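Local coordinates for protein lectin 2 (Agrocybe aegerita, PDB 4TQJ) that binds sugars with a non-reducing terminal N-acetylglucosamine, through a repeat-built chain folded as a beta-propeller, at residues A[32-37]-A[343-348]; A[129-134]-A[140-145]; A[270-275]-A[296-301]. The protein carries 1 engineered substitution. All coordinates share one frame; numbering follows the deposited sequence.

Overall arrangement
The chain forms a ring of small antiparallel sheets, the blades of a beta-propeller. Contact 1 joins loops far apart in sequence, one near the start of the chain and one near its end. It also forms part of the interface with the second subunit. Contacts 2 and 3 fall within the span between those loops. Contact 2 is inside one blade, and contact 3 ties the loop after one blade to a strand of the next. Their centres are about 34 Å apart, on opposite sides of the chain's centre. Contacts 1 and 3 are closer, with centres about 26 Å apart and nearest atoms about 8 Å apart. Strands 130-134 and 297-301 hold equivalent places, second in their blades.

Contact 1: A[32-37]-A[343-348]; sequences GRNAVN and VDLTGD
Asn34 and Leu345 are the two residues that meet here. One hydrogen bond carries the contact: Asn34 ND2 donates to Leu345 O over 3.0 Å. The bond is moderately bent, with an N-H...O angle of 148°. The donor is tilted 17° from the carbonyl plane. CG of Asn34 lies anti to the backbone N (chi1 -170°), which sends the amide across to the other loop. The same ND2 also donates to Ala19 O, and Asn34 OD1 accepts from Val36 N of the second subunit. The buried amide is thus gripped at both ends.

Beyond the bond, contact is slight. Leu345 CB and CD2 each lie 3.8 Å from Asn34 ND2, so carbon atoms of Leu345 border the amide.

Other bonds shape the partners. Arg33 NH1 reaches Asn34 O at 2.9 Å. Asp344 OD1 accepts from Thr346 N at 3.2 Å, an Asx turn that bends the chain around Leu345. Asp344 OD2 accepts from Gly349 N, further along its own loop, and from Gly17 N near the start of the chain.

Segment 32-37 runs from the last residue of strand 28-32 into a loop, and 343-348 likewise from strand 339-343 of another sheet. Leu345 packs on Met398 of strand 395-399, an outermost strand of the sheet that contains 28-32.

Contact 2: A[129-134]-A[140-145]; sequences ADIIGF and LVSRNN
Ala129 O accepts a hydrogen bond from Asn144 ND2 at 3.0 Å. The donor stands above the carbonyl plane, while the oxygen lies in the plane of the Asn144 amide. Asn144 ND2 has a further acceptor in Thr66 O.

At Asp130 the side chain takes over from the backbone. OD1 accepts from Asn144 N at 3.0 Å, nearly straight at 166°, and the N-H comes in over the plane of the carboxylate. With CG anti to the carbonyl carbon (chi1 -70°), the carboxylate is placed beside Arg143 and Asn144. Asp130 OD2 forms a salt bridge with Arg124. It also lies against Arg143 CG, 3.7 Å away; the guanidinium of Arg143 is not in contact with it.

Ile131 starts the regular ladder. It pairs with Ser142 through Ile131 N to Ser142 O, 3.1 Å, and Ser142 N to Ile131 O, 2.9 Å. This is the antiparallel hairpin of strands 130-134 and 139-142, the two middle strands of a four-stranded propeller blade. Ile131 and Ser142 share a face that packs on Ile101 of the preceding blade.

Ile132 and Val141 form a non-hydrogen-bonded pair on the other face. Ile132 CG1 meets Val141 CG2 at 4.0 Å, and Ile132 also reaches Leu176 of strand 173-177.

Gly133 N donates to Leu140 O at 2.8 Å, almost straight at 174°. Leu140 N returns a bond to Gly133 O over the same distance.

Contact 3: A[270-275]-A[296-301]; sequences NDFGTD and GDVVGF
The link between two propeller blades drops Phe272 onto Val298 and Gly300 of the next blade. Segment 270-275 lies in the loop between strand 266-269, at the edge of one sheet, and strand 285-288, at the edge of the following one. Strand 297-301 is the neighbour of 285-288 in that second sheet.

The main interaction is CH-pi. Val298 CG1 sits over one face of the Phe272 ring, 3.7 Å from its centroid and 20° off the ring normal. It is displaced toward the rim, and its closest ring atom is Phe272 CD2 at 3.5 Å. CG1 of Val298 lies anti to the backbone N (chi1 -178°), and this branch makes the touch. The two side chains run antiparallel alongside each other.

The far part of the ring reaches the strand backbone. Phe272 CE1 is 3.7 Å from Gly300 N and 3.8 Å from Gly300 CA. Gly300 has no side chain, and the ring lies where one would point.

The loop backbone is fixed close by. Asp271 OD1 accepts from Phe272 N at 2.8 Å through its anti lone pair. Trp278 NE1 bonds to the same oxygen, and the Trp278 ring meets that of Phe272. Phe272 O is bonded to Arg285 NH1.

Phe272 also touches Tyr307 and Ala309 of strand 306-309. An aromatic side chain from the connecting loop thus covers the two middle strands of the next blade, a form of blade-to-blade packing consistent with a beta-propeller containing FG-GAP-like repeats.

Contact 1: A[32-37]-A[343-348]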
ATOM      1  N   GLY A  32       6.199   5.757  10.182  1.00 16.63           N
ATOM      2  CA  GLY A  32       7.264   5.752   9.198  1.00 14.99           C
ATOM      3  C   GLY A  32       6.855   4.909   8.002  1.00 17.91           C
ATOM      4  O   GLY A  32       7.267   3.751   7.872  1.00 19.25           O
ATOM      5  N   ARG A  33       6.047   5.486   7.115  1.00 15.82           N
ATOM      6  CA  ARG A  33       5.577   4.742   5.944  1.00 15.59           C
ATOM      7  C   ARG A  33       6.724   4.346   5.000  1.00 13.02           C
ATOM      8  O   ARG A  33       7.461   5.200   4.502  1.00 16.54           O
ATOM      9  CB  ARG A  33       4.510   5.540   5.192  1.00 12.50           C
ATOM     10  CG  ARG A  33       3.513   4.681   4.409  1.00 19.47           C
ATOM     11  CD  ARG A  33       4.034   4.298   3.024  1.00 17.23           C
ATOM     12  NE  ARG A  33       2.956   3.813   2.160  1.00 14.58           N
ATOM     13  CZ  ARG A  33       3.112   3.489   0.881  1.00 18.74           C
ATOM     14  NH1 ARG A  33       4.310   3.578   0.311  1.00 13.02           N
ATOM     15  NH2 ARG A  33       2.074   3.065   0.168  1.00 12.94           N
ATOM     16  N   ASN A  34       6.855   3.046   4.755  1.00 11.82           N
ATOM     17  CA  ASN A  34       7.846   2.513   3.818  1.00 15.61           C
ATOM     18  C   ASN A  34       7.678   3.196   2.451  1.00 14.75           C
ATOM     19  O   ASN A  34       6.738   2.891   1.714  1.00 14.42           O
ATOM     20  CB  ASN A  34       7.647   0.996   3.708  1.00 10.05           C
ATOM     21  CG  ASN A  34       8.761   0.296   2.961  1.00 14.48           C
ATOM     22  OD1 ASN A  34       9.312   0.826   2.005  1.00 14.38           O
ATOM     23  ND2 ASN A  34       9.075  -0.937   3.383  1.00 12.61           N
ATOM     24  N   ALA A  35       8.580   4.120   2.116  1.00 12.79           N
ATOM     25  CA  ALA A  35       8.402   4.974   0.933  1.00 13.10           C
ATOM     26  C   ALA A  35       9.733   5.577   0.515  1.00 14.73           C
ATOM     27  O   ALA A  35      10.712   5.469   1.241  1.00 14.75           O
ATOM     28  CB  ALA A  35       7.385   6.090   1.220  1.00 15.24           C
ATOM     29  N   VAL A  36       9.763   6.222  -0.646  1.00 14.28           N
ATOM     30  CA  VAL A  36      11.020   6.719  -1.219  1.00 16.05           C
ATOM     31  C   VAL A  36      11.685   7.803  -0.378  1.00 17.03           C
ATOM     32  O   VAL A  36      12.897   7.979  -0.419  1.00 21.51           O
ATOM     33  CB  VAL A  36      10.815   7.264  -2.649  1.00 16.36           C
ATOM     34  CG1 VAL A  36      10.392   6.129  -3.596  1.00 15.96           C
ATOM     35  CG2 VAL A  36       9.787   8.402  -2.647  1.00 18.45           C
ATOM     36  N   ASN A  37      10.880   8.536   0.371  1.00 15.76           N
ATOM     37  CA  ASN A  37      11.391   9.577   1.237  1.00 21.47           C
ATOM     38  C   ASN A  37      10.874   9.316   2.641  1.00 21.09           C
ATOM     39  O   ASN A  37       9.910   9.935   3.081  1.00 22.75           O
ATOM     40  CB  ASN A  37      10.940  10.945   0.737  1.00 18.85           C
ATOM     41  CG  ASN A  37      11.557  12.086   1.515  1.00 25.60           C
ATOM     42  OD1 ASN A  37      12.545  11.912   2.231  1.00 23.96           O
ATOM     43  ND2 ASN A  37      10.977  13.273   1.365  1.00 26.24           N
ATOM     44  N   VAL A 343      11.891  -8.617   8.600  1.00 10.59           N
ATOM     45  CA  VAL A 343      10.644  -8.448   7.846  1.00 10.67           C
ATOM     46  C   VAL A 343      10.932  -8.044   6.401  1.00 11.87           C
ATOM     47  O   VAL A 343      11.949  -7.443   6.122  1.00 12.14           O
ATOM     48  CB  VAL A 343       9.721  -7.356   8.474  1.00 12.11           C
ATOM     49  CG1 VAL A 343       9.182  -7.783   9.843  1.00 11.48           C
ATOM     50  CG2 VAL A 343      10.434  -6.024   8.558  1.00 11.42           C
ATOM     51  N   ASP A 344      10.021  -8.355   5.489  1.00 12.43           N
ATOM     52  CA  ASP A 344      10.178  -7.943   4.103  1.00 11.63           C
ATOM     53  C   ASP A 344       9.879  -6.450   4.005  1.00 11.81           C
ATOM     54  O   ASP A 344       8.795  -5.992   4.379  1.00 11.98           O
ATOM     55  CB  ASP A 344       9.234  -8.743   3.195  1.00 10.31           C
ATOM     56  CG  ASP A 344       9.550  -8.579   1.721  1.00 15.32           C
ATOM     57  OD1 ASP A 344      10.670  -8.108   1.409  1.00 11.05           O
ATOM     58  OD2 ASP A 344       8.676  -8.928   0.875  1.00 11.87           O
ATOM     59  N   LEU A 345      10.858  -5.696   3.526  1.00 12.17           N
ATOM     60  CA  LEU A 345      10.689  -4.269   3.285  1.00 12.81           C
ATOM     61  C   LEU A 345      10.551  -3.968   1.796  1.00 14.10           C
ATOM     62  O   LEU A 345      10.281  -2.819   1.415  1.00 13.53           O
ATOM     63  CB  LEU A 345      11.888  -3.499   3.823  1.00 10.94           C
ATOM     64  CG  LEU A 345      12.127  -3.582   5.318  1.00 12.50           C
ATOM     65  CD1 LEU A 345      13.516  -3.000   5.672  1.00 11.78           C
ATOM     66  CD2 LEU A 345      11.008  -2.855   6.035  1.00 13.45           C
ATOM     67  N   THR A 346      10.742  -4.990   0.956  1.00 11.56           N
ATOM     68  CA  THR A 346      10.956  -4.746  -0.476  1.00 15.69           C
ATOM     69  C   THR A 346      10.061  -5.523  -1.442  1.00 15.63           C
ATOM     70  O   THR A 346      10.277  -5.474  -2.648  1.00 16.02           O
ATOM     71  CB  THR A 346      12.413  -5.046  -0.878  1.00 17.22           C
ATOM     72  OG1 THR A 346      12.623  -6.464  -0.858  1.00 14.31           O
ATOM     73  CG2 THR A 346      13.375  -4.365   0.064  1.00 15.20           C
ATOM     74  N   GLY A 347       9.085  -6.260  -0.919  1.00 15.94           N
ATOM     75  CA  GLY A 347       8.111  -6.935  -1.760  1.00 12.81           C
ATOM     76  C   GLY A 347       8.527  -8.211  -2.477  1.00 17.30           C
ATOM     77  O   GLY A 347       7.779  -8.706  -3.330  1.00 16.35           O
ATOM     78  N   ASP A 348       9.700  -8.757  -2.158  1.00 14.98           N
ATOM     79  CA  ASP A 348      10.127  -9.982  -2.819  1.00 17.03           C
ATOM     80  C   ASP A 348       9.892 -11.253  -1.976  1.00 16.33           C
ATOM     81  O   ASP A 348      10.283 -12.337  -2.379  1.00 15.92           O
ATOM     82  CB  ASP A 348      11.590  -9.881  -3.276  1.00 14.59           C
ATOM     83  CG  ASP A 348      12.573  -9.952  -2.115  1.00 16.84           C
ATOM     84  OD1 ASP A 348      12.139  -9.766  -0.957  1.00 17.32           O
ATOM     85  OD2 ASP A 348      13.775 -10.185  -2.361  1.00 17.38           O
TER

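Contact 2: A[129-134]-A[140-145]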
ATOM      1  N   ALA A 129     -10.748  -7.285  12.703  1.00 18.22           N
ATOM      2  CA  ALA A 129     -10.188  -7.933  13.891  1.00 17.91           C
ATOM      3  C   ALA A 129     -11.134  -7.969  15.086  1.00 19.61           C
ATOM      4  O   ALA A 129     -11.633  -6.931  15.523  1.00 22.38           O
ATOM      5  CB  ALA A 129      -8.890  -7.252  14.286  1.00 20.07           C
ATOM      6  N   ASP A 130     -11.368  -9.162  15.623  1.00 17.54           N
ATOM      7  CA  ASP A 130     -12.016  -9.295  16.923  1.00 18.91           C
ATOM      8  C   ASP A 130     -11.013  -9.012  18.040  1.00 20.29           C
ATOM      9  O   ASP A 130      -9.795  -9.031  17.830  1.00 17.19           O
ATOM     10  CB  ASP A 130     -12.582 -10.711  17.111  1.00 20.55           C
ATOM     11  CG  ASP A 130     -13.772 -10.997  16.212  1.00 22.58           C
ATOM     12  OD1 ASP A 130     -14.112 -10.128  15.386  1.00 20.42           O
ATOM     13  OD2 ASP A 130     -14.353 -12.109  16.320  1.00 22.64           O
ATOM     14  N   ILE A 131     -11.526  -8.762  19.235  1.00 18.03           N
ATOM     15  CA  ILE A 131     -10.677  -8.618  20.395  1.00 16.85           C
ATOM     16  C   ILE A 131     -10.637  -9.962  21.094  1.00 22.74           C
ATOM     17  O   ILE A 131     -11.681 -10.547  21.408  1.00 16.61           O
ATOM     18  CB  ILE A 131     -11.219  -7.572  21.365  1.00 18.27           C
ATOM     19  CG1 ILE A 131     -11.327  -6.212  20.675  1.00 18.53           C
ATOM     20  CG2 ILE A 131     -10.328  -7.488  22.585  1.00 17.49           C
ATOM     21  CD1 ILE A 131     -12.122  -5.203  21.479  1.00 20.09           C
ATOM     22  N   ILE A 132      -9.432 -10.475  21.299  1.00 17.07           N
ATOM     23  CA  ILE A 132      -9.282 -11.728  22.020  1.00 18.16           C
ATOM     24  C   ILE A 132      -8.294 -11.552  23.153  1.00 19.41           C
ATOM     25  O   ILE A 132      -7.153 -11.144  22.948  1.00 19.20           O
ATOM     26  CB  ILE A 132      -8.903 -12.904  21.074  1.00 17.80           C
ATOM     27  CG1 ILE A 132      -8.600 -14.182  21.861  1.00 18.94           C
ATOM     28  CG2 ILE A 132      -7.747 -12.550  20.174  1.00 20.92           C
ATOM     29  CD1 ILE A 132      -8.667 -15.423  20.965  1.00 21.22           C
ATOM     30  N   GLY A 133      -8.744 -11.837  24.366  1.00 17.89           N
ATOM     31  CA  GLY A 133      -7.895 -11.649  25.524  1.00 19.00           C
ATOM     32  C   GLY A 133      -7.783 -12.907  26.346  1.00 17.85           C
ATOM     33  O   GLY A 133      -8.771 -13.588  26.590  1.00 19.20           O
ATOM     34  N   PHE A 134      -6.566 -13.222  26.762  1.00 17.13           N
ATOM     35  CA  PHE A 134      -6.334 -14.358  27.646  1.00 17.84           C
ATOM     36  C   PHE A 134      -6.367 -13.824  29.067  1.00 17.07           C
ATOM     37  O   PHE A 134      -5.361 -13.344  29.582  1.00 16.46           O
ATOM     38  CB  PHE A 134      -4.994 -15.024  27.326  1.00 14.21           C
ATOM     39  CG  PHE A 134      -4.995 -15.794  26.017  1.00 17.14           C
ATOM     40  CD1 PHE A 134      -5.305 -17.149  25.994  1.00 18.70           C
ATOM     41  CD2 PHE A 134      -4.703 -15.160  24.814  1.00 14.72           C
ATOM     42  CE1 PHE A 134      -5.320 -17.866  24.789  1.00 14.38           C
ATOM     43  CE2 PHE A 134      -4.714 -15.875  23.603  1.00 13.66           C
ATOM     44  CZ  PHE A 134      -5.018 -17.219  23.593  1.00 13.11           C
ATOM     45  N   LEU A 140     -11.401 -14.520  26.671  1.00 22.13           N
ATOM     46  CA  LEU A 140     -12.523 -13.623  26.463  1.00 20.13           C
ATOM     47  C   LEU A 140     -12.444 -13.085  25.053  1.00 24.53           C
ATOM     48  O   LEU A 140     -11.377 -12.648  24.614  1.00 21.93           O
ATOM     49  CB  LEU A 140     -12.462 -12.441  27.436  1.00 21.01           C
ATOM     50  CG  LEU A 140     -12.940 -12.620  28.873  1.00 25.59           C
ATOM     51  CD1 LEU A 140     -14.333 -13.201  28.891  1.00 29.42           C
ATOM     52  CD2 LEU A 140     -11.978 -13.487  29.670  1.00 20.29           C
ATOM     53  N   VAL A 141     -13.567 -13.120  24.346  1.00 16.52           N
ATOM     54  CA  VAL A 141     -13.637 -12.564  23.004  1.00 19.96           C
ATOM     55  C   VAL A 141     -14.757 -11.528  22.905  1.00 24.30           C
ATOM     56  O   VAL A 141     -15.861 -11.741  23.409  1.00 22.85           O
ATOM     57  CB  VAL A 141     -13.849 -13.666  21.944  1.00 14.75           C
ATOM     58  CG1 VAL A 141     -14.259 -13.061  20.609  1.00 21.48           C
ATOM     59  CG2 VAL A 141     -12.592 -14.492  21.780  1.00 18.58           C
ATOM     60  N   SER A 142     -14.461 -10.397  22.278  1.00 19.27           N
ATOM     61  CA  SER A 142     -15.516  -9.481  21.868  1.00 24.00           C
ATOM     62  C   SER A 142     -15.518  -9.430  20.358  1.00 20.31           C
ATOM     63  O   SER A 142     -14.540  -9.015  19.736  1.00 19.72           O
ATOM     64  CB  SER A 142     -15.331  -8.078  22.450  1.00 21.37           C
ATOM     65  OG  SER A 142     -15.994  -7.125  21.627  1.00 24.01           O
ATOM     66  N   ARG A 143     -16.615  -9.886  19.768  1.00 23.11           N
ATOM     67  CA  ARG A 143     -16.735  -9.926  18.328  1.00 21.56           C
ATOM     68  C   ARG A 143     -16.824  -8.509  17.759  1.00 25.14           C
ATOM     69  O   ARG A 143     -17.533  -7.649  18.288  1.00 24.11           O
ATOM     70  CB  ARG A 143     -17.930 -10.797  17.910  1.00 24.17           C
ATOM     71  CG  ARG A 143     -17.653 -12.292  18.070  1.00 24.85           C
ATOM     72  CD  ARG A 143     -18.888 -13.144  18.325  1.00 32.77           C
ATOM     73  NE  ARG A 143     -19.613 -13.477  17.106  1.00 37.60           N
ATOM     74  CZ  ARG A 143     -20.215 -14.643  16.882  1.00 35.24           C
ATOM     75  NH1 ARG A 143     -20.169 -15.609  17.786  1.00 34.01           N
ATOM     76  NH2 ARG A 143     -20.855 -14.848  15.739  1.00 40.71           N
ATOM     77  N   ASN A 144     -16.087  -8.282  16.681  1.00 19.15           N
ATOM     78  CA  ASN A 144     -16.118  -7.014  15.970  1.00 19.84           C
ATOM     79  C   ASN A 144     -17.290  -7.032  15.007  1.00 24.60           C
ATOM     80  O   ASN A 144     -17.253  -7.723  13.990  1.00 19.98           O
ATOM     81  CB  ASN A 144     -14.807  -6.817  15.200  1.00 21.53           C
ATOM     82  CG  ASN A 144     -14.745  -5.485  14.459  1.00 23.97           C
ATOM     83  OD1 ASN A 144     -15.771  -4.883  14.139  1.00 21.59           O
ATOM     84  ND2 ASN A 144     -13.527  -5.024  14.177  1.00 19.74           N
ATOM     85  N   ASN A 145     -18.332  -6.270  15.332  1.00 23.23           N
ATOM     86  CA  ASN A 145     -19.573  -6.329  14.574  1.00 28.51           C
ATOM     87  C   ASN A 145     -19.781  -5.201  13.586  1.00 25.69           C
ATOM     88  O   ASN A 145     -20.916  -4.873  13.244  1.00 30.34           O
ATOM     89  CB  ASN A 145     -20.756  -6.407  15.530  1.00 29.78           C
ATOM     90  CG  ASN A 145     -20.852  -7.744  16.192  1.00 21.24           C
ATOM     91  OD1 ASN A 145     -20.614  -8.772  15.557  1.00 24.83           O
ATOM     92  ND2 ASN A 145     -21.183  -7.753  17.475  1.00 23.60           N
TER

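Contact 3: A[270-275]-A[296-301]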
ATOM      1  N   ASN A 270      22.144 -27.704  14.804  1.00 17.96           N
ATOM      2  CA  ASN A 270      22.953 -27.739  16.022  1.00 22.64           C
ATOM      3  C   ASN A 270      23.544 -26.372  16.386  1.00 20.96           C
ATOM      4  O   ASN A 270      24.739 -26.238  16.670  1.00 24.16           O
ATOM      5  CB  ASN A 270      24.020 -28.844  15.967  1.00 23.21           C
ATOM      6  CG  ASN A 270      25.186 -28.501  15.056  1.00 30.94           C
ATOM      7  OD1 ASN A 270      25.108 -27.586  14.230  1.00 28.69           O
ATOM      8  ND2 ASN A 270      26.288 -29.242  15.203  1.00 34.90           N
ATOM      9  N   ASP A 271      22.680 -25.364  16.412  1.00 16.34           N
ATOM     10  CA  ASP A 271      23.081 -23.997  16.735  1.00 16.39           C
ATOM     11  C   ASP A 271      21.865 -23.203  17.204  1.00 17.26           C
ATOM     12  O   ASP A 271      20.750 -23.712  17.172  1.00 12.61           O
ATOM     13  CB  ASP A 271      23.679 -23.316  15.519  1.00 16.58           C
ATOM     14  CG  ASP A 271      24.883 -22.452  15.867  1.00 20.37           C
ATOM     15  OD1 ASP A 271      24.806 -21.635  16.812  1.00 18.58           O
ATOM     16  OD2 ASP A 271      25.920 -22.605  15.190  1.00 25.40           O
ATOM     17  N   PHE A 272      22.104 -21.963  17.623  1.00 13.99           N
ATOM     18  CA  PHE A 272      21.054 -21.058  18.120  1.00 15.98           C
ATOM     19  C   PHE A 272      20.600 -21.400  19.539  1.00 15.29           C
ATOM     20  O   PHE A 272      19.719 -20.739  20.090  1.00 15.45           O
ATOM     21  CB  PHE A 272      19.856 -20.975  17.152  1.00 14.94           C
ATOM     22  CG  PHE A 272      20.216 -20.449  15.782  1.00 15.79           C
ATOM     23  CD1 PHE A 272      20.635 -19.138  15.616  1.00 13.88           C
ATOM     24  CD2 PHE A 272      20.154 -21.275  14.666  1.00 15.05           C
ATOM     25  CE1 PHE A 272      20.979 -18.652  14.375  1.00 11.03           C
ATOM     26  CE2 PHE A 272      20.490 -20.796  13.416  1.00 15.36           C
ATOM     27  CZ  PHE A 272      20.900 -19.465  13.271  1.00 14.27           C
ATOM     28  N   GLY A 273      21.228 -22.406  20.151  1.00 17.37           N
ATOM     29  CA  GLY A 273      20.875 -22.789  21.506  1.00 15.08           C
ATOM     30  C   GLY A 273      21.908 -22.433  22.568  1.00 17.05           C
ATOM     31  O   GLY A 273      22.979 -21.890  22.256  1.00 13.82           O
ATOM     32  N   THR A 274      21.602 -22.756  23.826  1.00 11.45           N
ATOM     33  CA  THR A 274      22.478 -22.346  24.933  1.00 13.01           C
ATOM     34  C   THR A 274      23.862 -22.986  24.862  1.00 14.92           C
ATOM     35  O   THR A 274      24.858 -22.373  25.259  1.00 15.11           O
ATOM     36  CB  THR A 274      21.851 -22.635  26.291  1.00 15.30           C
ATOM     37  OG1 THR A 274      21.645 -24.051  26.435  1.00 16.18           O
ATOM     38  CG2 THR A 274      20.491 -21.903  26.403  1.00 16.58           C
ATOM     39  N   ASP A 275      23.930 -24.216  24.361  1.00 13.51           N
ATOM     40  CA  ASP A 275      25.224 -24.885  24.234  1.00 17.94           C
ATOM     41  C   ASP A 275      26.199 -24.091  23.366  1.00 22.61           C
ATOM     42  O   ASP A 275      27.407 -24.141  23.588  1.00 25.48           O
ATOM     43  CB  ASP A 275      25.085 -26.326  23.731  1.00 20.61           C
ATOM     44  CG  ASP A 275      24.777 -27.308  24.855  1.00 20.03           C
ATOM     45  OD1 ASP A 275      24.755 -26.876  26.028  1.00 21.31           O
ATOM     46  OD2 ASP A 275      24.557 -28.510  24.564  1.00 21.95           O
ATOM     47  N   GLY A 296       9.565 -21.164   6.856  1.00 13.71           N
ATOM     48  CA  GLY A 296      10.315 -20.385   7.826  1.00 12.70           C
ATOM     49  C   GLY A 296      11.790 -20.749   7.902  1.00 14.09           C
ATOM     50  O   GLY A 296      12.150 -21.932   7.941  1.00 14.18           O
ATOM     51  N   ASP A 297      12.636 -19.722   7.947  1.00 11.65           N
ATOM     52  CA  ASP A 297      14.067 -19.876   8.143  1.00 12.59           C
ATOM     53  C   ASP A 297      14.444 -19.342   9.519  1.00 14.22           C
ATOM     54  O   ASP A 297      13.728 -18.514  10.088  1.00 12.26           O
ATOM     55  CB  ASP A 297      14.824 -19.126   7.046  1.00 12.50           C
ATOM     56  CG  ASP A 297      14.409 -19.576   5.674  1.00 14.22           C
ATOM     57  OD1 ASP A 297      14.640 -20.763   5.373  1.00 16.63           O
ATOM     58  OD2 ASP A 297      13.828 -18.770   4.917  1.00 13.35           O
ATOM     59  N   VAL A 298      15.544 -19.843  10.066  1.00 13.01           N
ATOM     60  CA  VAL A 298      15.996 -19.425  11.392  1.00 12.76           C
ATOM     61  C   VAL A 298      17.016 -18.304  11.301  1.00 16.16           C
ATOM     62  O   VAL A 298      18.033 -18.435  10.607  1.00 13.62           O
ATOM     63  CB  VAL A 298      16.592 -20.608  12.193  1.00 13.24           C
ATOM     64  CG1 VAL A 298      17.001 -20.155  13.589  1.00 11.77           C
ATOM     65  CG2 VAL A 298      15.571 -21.752  12.275  1.00 13.06           C
ATOM     66  N   VAL A 299      16.729 -17.202  12.001  1.00 12.86           N
ATOM     67  CA  VAL A 299      17.593 -16.029  12.007  1.00 12.51           C
ATOM     68  C   VAL A 299      17.983 -15.650  13.433  1.00 11.75           C
ATOM     69  O   VAL A 299      17.129 -15.553  14.315  1.00  9.35           O
ATOM     70  CB  VAL A 299      16.886 -14.795  11.416  1.00 14.19           C
ATOM     71  CG1 VAL A 299      17.866 -13.622  11.364  1.00 11.24           C
ATOM     72  CG2 VAL A 299      16.291 -15.106  10.041  1.00 14.24           C
ATOM     73  N   GLY A 300      19.267 -15.415  13.661  1.00 10.71           N
ATOM     74  CA  GLY A 300      19.732 -15.089  14.998  1.00 11.12           C
ATOM     75  C   GLY A 300      20.786 -14.002  15.032  1.00 12.52           C
ATOM     76  O   GLY A 300      21.771 -14.059  14.301  1.00 13.47           O
ATOM     77  N   PHE A 301      20.585 -13.017  15.900  1.00 12.53           N
ATOM     78  CA  PHE A 301      21.534 -11.926  16.073  1.00 12.19           C
ATOM     79  C   PHE A 301      22.519 -12.342  17.163  1.00 13.66           C
ATOM     80  O   PHE A 301      22.248 -12.197  18.354  1.00 14.37           O
ATOM     81  CB  PHE A 301      20.808 -10.623  16.423  1.00 10.48           C
ATOM     82  CG  PHE A 301      19.964 -10.080  15.287  1.00 13.78           C
ATOM     83  CD1 PHE A 301      20.467  -9.106  14.434  1.00 12.20           C
ATOM     84  CD2 PHE A 301      18.684 -10.574  15.049  1.00 15.56           C
ATOM     85  CE1 PHE A 301      19.701  -8.621  13.357  1.00 14.14           C
ATOM     86  CE2 PHE A 301      17.908 -10.093  13.981  1.00 15.89           C
ATOM     87  CZ  PHE A 301      18.415  -9.109  13.142  1.00 12.60           C
TER